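Local coordinates for protein alpha-/beta-galactoside alpha-2,3-sialyltransferase (Photobacterium phosphoreum, PDB 2ZWI) that probably transfers sialic acid to galactosides through an alpha-2,3 linkage, as a glycosyltransferase of the GT-B clan that binds cytidine monophosphate between its two halves, at residues 4-10 against 30-36; 46-50 against 213-217. All coordinates share one frame; numbering follows the deposited sequence.

Contact 1. Residues 4-10 against 30-36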
# COMPACT_ATOMS: atom_id res chain seq x y z
N THR A 4 -14.45 -19.27 12.75
CA THR A 4 -13.59 -18.12 12.62
C THR A 4 -14.19 -17.11 11.66
O THR A 4 -14.64 -17.46 10.57
CB THR A 4 -12.11 -18.48 12.27
OG1 THR A 4 -11.53 -17.42 11.50
CG2 THR A 4 -12.03 -19.77 11.49
N ILE A 5 -14.23 -15.86 12.10
CA ILE A 5 -14.69 -14.75 11.28
C ILE A 5 -13.47 -13.96 10.83
O ILE A 5 -12.61 -13.66 11.65
CB ILE A 5 -15.65 -13.82 12.08
CG1 ILE A 5 -16.93 -14.57 12.47
CG2 ILE A 5 -16.01 -12.56 11.29
CD1 ILE A 5 -17.78 -13.78 13.42
N GLU A 6 -13.41 -13.62 9.55
CA GLU A 6 -12.34 -12.81 8.99
C GLU A 6 -12.84 -11.39 8.71
O GLU A 6 -13.84 -11.20 8.02
CB GLU A 6 -11.81 -13.44 7.70
CG GLU A 6 -11.23 -14.84 7.88
CD GLU A 6 -10.93 -15.55 6.55
OE1 GLU A 6 -10.80 -14.89 5.50
OE2 GLU A 6 -10.83 -16.80 6.58
N VAL A 7 -12.15 -10.40 9.27
CA VAL A 7 -12.54 -8.99 9.13
C VAL A 7 -11.52 -8.32 8.22
O VAL A 7 -10.31 -8.49 8.40
CB VAL A 7 -12.56 -8.27 10.51
CG1 VAL A 7 -12.73 -6.76 10.35
CG2 VAL A 7 -13.67 -8.82 11.40
N TYR A 8 -12.02 -7.55 7.25
CA TYR A 8 -11.17 -6.85 6.28
C TYR A 8 -11.53 -5.37 6.25
O TYR A 8 -12.65 -5.01 5.89
CB TYR A 8 -11.35 -7.48 4.89
CG TYR A 8 -10.83 -8.91 4.80
CD1 TYR A 8 -9.49 -9.16 4.53
CD2 TYR A 8 -11.68 -10.00 5.01
CE1 TYR A 8 -9.00 -10.46 4.47
CE2 TYR A 8 -11.19 -11.31 4.94
CZ TYR A 8 -9.86 -11.53 4.68
OH TYR A 8 -9.36 -12.81 4.60
N VAL A 9 -10.58 -4.52 6.63
CA VAL A 9 -10.78 -3.07 6.63
C VAL A 9 -9.59 -2.33 6.00
O VAL A 9 -8.44 -2.78 6.10
CB VAL A 9 -11.08 -2.50 8.05
CG1 VAL A 9 -12.47 -2.94 8.54
CG2 VAL A 9 -9.99 -2.92 9.06
N ASP A 10 -9.89 -1.22 5.33
CA ASP A 10 -8.89 -0.32 4.72
C ASP A 10 -9.53 0.99 4.28
O ASP A 10 -10.67 1.02 3.82
CB ASP A 10 -8.21 -0.97 3.50
CG ASP A 10 -7.07 -0.11 2.93
OD1 ASP A 10 -6.40 0.63 3.69
OD2 ASP A 10 -6.84 -0.17 1.71
N ASN A 30 -14.62 -19.34 5.60
CA ASN A 30 -14.97 -18.56 6.79
C ASN A 30 -15.83 -17.37 6.41
O ASN A 30 -15.64 -16.80 5.33
CB ASN A 30 -13.72 -18.04 7.50
CG ASN A 30 -12.83 -19.15 7.99
OD1 ASN A 30 -13.30 -20.14 8.54
ND2 ASN A 30 -11.53 -18.99 7.80
N LYS A 31 -16.75 -16.99 7.29
CA LYS A 31 -17.55 -15.78 7.09
C LYS A 31 -16.60 -14.58 7.08
O LYS A 31 -15.68 -14.51 7.89
CB LYS A 31 -18.62 -15.63 8.18
CG LYS A 31 -19.50 -14.38 8.05
CD LYS A 31 -20.54 -14.52 6.93
CE LYS A 31 -21.33 -13.23 6.72
NZ LYS A 31 -20.47 -12.09 6.33
N LYS A 32 -16.83 -13.66 6.14
CA LYS A 32 -15.98 -12.48 6.03
C LYS A 32 -16.81 -11.20 6.17
O LYS A 32 -17.90 -11.10 5.59
CB LYS A 32 -15.24 -12.48 4.70
CG LYS A 32 -14.32 -13.70 4.53
CD LYS A 32 -13.75 -13.80 3.13
CE LYS A 32 -13.05 -15.14 2.92
NZ LYS A 32 -13.99 -16.30 2.92
N LEU A 33 -16.31 -10.27 6.97
CA LEU A 33 -16.92 -8.95 7.15
C LEU A 33 -15.96 -7.90 6.58
O LEU A 33 -14.81 -7.81 7.01
CB LEU A 33 -17.20 -8.67 8.63
CG LEU A 33 -17.94 -9.77 9.41
CD1 LEU A 33 -18.08 -9.38 10.86
CD2 LEU A 33 -19.30 -10.07 8.80
N ILE A 34 -16.44 -7.13 5.60
CA ILE A 34 -15.57 -6.30 4.78
C ILE A 34 -16.01 -4.82 4.77
O ILE A 34 -17.19 -4.51 4.60
CB ILE A 34 -15.52 -6.82 3.31
CG1 ILE A 34 -15.07 -8.30 3.26
CG2 ILE A 34 -14.61 -5.97 2.46
CD1 ILE A 34 -15.21 -8.92 1.88
N SER A 35 -15.05 -3.92 4.98
CA SER A 35 -15.32 -2.50 4.86
C SER A 35 -14.11 -1.79 4.25
O SER A 35 -13.14 -1.48 4.96
CB SER A 35 -15.66 -1.90 6.22
OG SER A 35 -16.08 -0.56 6.06
N TRP A 36 -14.18 -1.57 2.94
CA TRP A 36 -13.11 -0.93 2.18
C TRP A 36 -13.61 0.41 1.66
O TRP A 36 -14.53 0.46 0.85
CB TRP A 36 -12.69 -1.82 0.99
CG TRP A 36 -12.02 -3.16 1.33
CD1 TRP A 36 -11.11 -3.41 2.32
CD2 TRP A 36 -12.19 -4.40 0.63
NE1 TRP A 36 -10.71 -4.73 2.29
CE2 TRP A 36 -11.36 -5.36 1.26
CE3 TRP A 36 -12.96 -4.80 -0.47
CZ2 TRP A 36 -11.29 -6.70 0.84
CZ3 TRP A 36 -12.88 -6.12 -0.90
CH2 TRP A 36 -12.05 -7.06 -0.24
O HOH W 1 -15.30 -20.81 10.33
O HOH W 2 -17.24 -18.42 9.74

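Contact 2. Residues 46-50 against 213-217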
# COMPACT_ATOMS: atom_id res chain seq x y z
N LEU A 46 -20.53 -12.10 -6.29
CA LEU A 46 -19.15 -12.03 -5.83
C LEU A 46 -19.08 -12.26 -4.32
O LEU A 46 -18.35 -13.12 -3.86
CB LEU A 46 -18.52 -10.67 -6.20
CG LEU A 46 -17.06 -10.35 -5.86
CD1 LEU A 46 -16.09 -11.22 -6.66
CD2 LEU A 46 -16.79 -8.89 -6.13
N LEU A 47 -19.88 -11.51 -3.56
CA LEU A 47 -19.87 -11.61 -2.10
C LEU A 47 -20.24 -13.02 -1.62
O LEU A 47 -19.61 -13.56 -0.72
CB LEU A 47 -20.74 -10.53 -1.44
CG LEU A 47 -20.19 -9.09 -1.46
CD1 LEU A 47 -21.23 -8.05 -1.02
CD2 LEU A 47 -18.89 -8.93 -0.63
N GLU A 48 -21.24 -13.63 -2.26
CA GLU A 48 -21.65 -14.99 -1.90
C GLU A 48 -20.56 -16.04 -2.20
O GLU A 48 -20.44 -17.03 -1.47
CB GLU A 48 -22.98 -15.36 -2.56
CG GLU A 48 -24.20 -14.83 -1.80
CD GLU A 48 -25.50 -14.87 -2.62
OE1 GLU A 48 -26.44 -14.11 -2.25
OE2 GLU A 48 -25.58 -15.63 -3.62
N SER A 49 -19.78 -15.81 -3.25
CA SER A 49 -18.68 -16.70 -3.60
C SER A 49 -17.52 -16.68 -2.58
O SER A 49 -16.75 -17.63 -2.50
CB SER A 49 -18.15 -16.42 -5.02
OG SER A 49 -17.43 -15.20 -5.08
N ILE A 50 -17.43 -15.61 -1.78
CA ILE A 50 -16.42 -15.55 -0.71
C ILE A 50 -17.03 -15.64 0.71
O ILE A 50 -16.30 -15.60 1.71
CB ILE A 50 -15.50 -14.30 -0.84
CG1 ILE A 50 -16.28 -12.99 -0.63
CG2 ILE A 50 -14.77 -14.31 -2.19
CD1 ILE A 50 -15.39 -11.76 -0.39
N LYS A 213 -11.97 -13.48 -10.47
CA LYS A 213 -12.39 -12.92 -9.20
C LYS A 213 -11.63 -11.63 -8.85
O LYS A 213 -12.22 -10.69 -8.30
CB LYS A 213 -12.23 -13.94 -8.07
CG LYS A 213 -13.04 -13.61 -6.82
CD LYS A 213 -13.07 -14.78 -5.81
CE LYS A 213 -13.85 -15.96 -6.37
NZ LYS A 213 -14.29 -16.89 -5.29
N PHE A 214 -10.34 -11.59 -9.17
CA PHE A 214 -9.56 -10.37 -8.96
C PHE A 214 -10.07 -9.22 -9.83
O PHE A 214 -10.22 -8.09 -9.34
CB PHE A 214 -8.05 -10.59 -9.16
CG PHE A 214 -7.23 -9.36 -8.87
CD1 PHE A 214 -6.80 -9.08 -7.57
CD2 PHE A 214 -6.93 -8.44 -9.87
CE1 PHE A 214 -6.08 -7.94 -7.27
CE2 PHE A 214 -6.19 -7.27 -9.58
CZ PHE A 214 -5.76 -7.03 -8.28
N TYR A 215 -10.34 -9.51 -11.10
CA TYR A 215 -10.92 -8.51 -12.00
C TYR A 215 -12.27 -8.03 -11.51
O TYR A 215 -12.55 -6.83 -11.57
CB TYR A 215 -11.08 -9.05 -13.43
CG TYR A 215 -9.84 -9.67 -14.01
CD1 TYR A 215 -8.57 -9.21 -13.67
CD2 TYR A 215 -9.94 -10.71 -14.93
CE1 TYR A 215 -7.43 -9.80 -14.21
CE2 TYR A 215 -8.81 -11.29 -15.48
CZ TYR A 215 -7.56 -10.83 -15.12
OH TYR A 215 -6.45 -11.41 -15.68
N ASN A 216 -13.09 -8.96 -11.02
CA ASN A 216 -14.42 -8.60 -10.50
C ASN A 216 -14.39 -7.72 -9.24
O ASN A 216 -15.14 -6.75 -9.15
CB ASN A 216 -15.28 -9.85 -10.28
CG ASN A 216 -15.74 -10.48 -11.58
OD1 ASN A 216 -15.83 -9.81 -12.61
ND2 ASN A 216 -16.04 -11.78 -11.53
N PHE A 217 -13.53 -8.07 -8.29
CA PHE A 217 -13.28 -7.27 -7.09
C PHE A 217 -12.86 -5.83 -7.37
O PHE A 217 -13.36 -4.89 -6.77
CB PHE A 217 -12.17 -7.92 -6.26
CG PHE A 217 -12.64 -8.75 -5.12
CD1 PHE A 217 -13.65 -8.28 -4.27
CD2 PHE A 217 -12.05 -9.98 -4.86
CE1 PHE A 217 -14.08 -9.04 -3.19
CE2 PHE A 217 -12.46 -10.76 -3.78
CZ PHE A 217 -13.48 -10.28 -2.94

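Contact 1. Residues 4-10 against 30-36
Glu6, Tyr8 and Asp10 lie beside Lys32, Ile34 and Trp36 in parallel register, the two short axes 4.7 Å apart and 14° from parallel. Their backbones bond to those of Lys31, Leu33 and Ser35, with Glu6 N to Lys31 O at 2.9 Å and, in the other direction, Ser35 N to Tyr8 O at 2.8 Å. At the start of the pair a water bridges Thr4 O and Lys31 N. On the face that carries Glu6, Tyr8, Lys32, Ile34 and Trp36, the carboxylate of Glu6 is the polar centre. Asn30 ND2 reaches its OE2 at 2.6 Å, nearly straight (173°) and on the anti lone pair; the amide plane contains the bond, yet the two flat groups stand 74° apart. Tyr8 OH donates to the other oxygen, OE1, at 2.7 Å, and Ser28 also bonds OE2, so both oxygens are held and the carboxylate's rotation is fixed. Lys32 lies alongside Glu6, but its NZ stays 4.3 Å from OE1 and bonds the carbonyls of Ser28, Asn30 and Ile50 instead. Farther along, Ile34 CG2 sits over the centre of the Trp36 ring, 3.3 Å above its plane, while Trp36 NE1 turns to Gln19. The reverse face is apolar at Ile5 and Leu33, whose CG2 and CD1 meet at 3.8 Å. These strands belong to a beta-alpha-beta unit of a Rossmann-like GT-B domain: helix 14-26 covers the Tyr8 face, helix 58-70 the Leu33 face, and strand 74-82 pairs with the other edge of strand 3-10.

Contact 2. Residues 46-50 against 213-217
Leu46 and Ile50 meet the Phe217 ring in two different ways. Leu46 lies over one face, its CG 4.2 Å above the ring plane and displaced toward the rim, with CD2 3.7 Å from Phe217 CD1. Ile50 instead comes in at the edge: its CD1 lies in the ring plane, 3.5 Å from Phe217 CZ, the two side chains arriving from opposite directions. Leu46 is placed for this by a CG anti to the backbone N (chi1 -178°), which sends its two methyls across to the other helix; CD1 takes Lys213 CG and Asn216 CB, and CD2 takes the ring. Helix 44-50 follows strand 31-36 in the sheet of the first GT-B half, and helix 208-218 packs beside helix 14-26, which covers that sheet. The short axes of the two contacting helices are 11.5 Å apart and cross at -130°; the gap is filled by side chains, and no hydrogen bond crosses it. Lys213 runs past Leu46 and Ile50, its aliphatic CD 4.0 Å from Ile50 CG2, and the bend at chi3 (-67°) carries NZ toward Ser49, where NZ and OG remain 3.6 Å apart. That hydroxyl is committed within its own helix, donating to Leu46 O at 2.6 Å. Met20 and Ile24 of helix 14-26 also pack on Phe217.

In the fold
From the N terminus, strand 3-10 leads through helix 14-26 into strand 31-36, and contact 1 closes this short beta-alpha-beta loop. The chain then runs on into helix 44-50, where contact 2 opens, to close only after some 160 residues at helix 208-218. The two are therefore in series, neither nested nor crossed, with centres 14 Å apart. They nevertheless touch: Lys32 and Ile34 of contact 1 both reach Ile50 of contact 2, and Trp36 packs on Phe217. Contact 1 joins neighbouring strands of the seven-stranded sheet, while contact 2 ties a helix following that sheet's second strand to one much later in the chain.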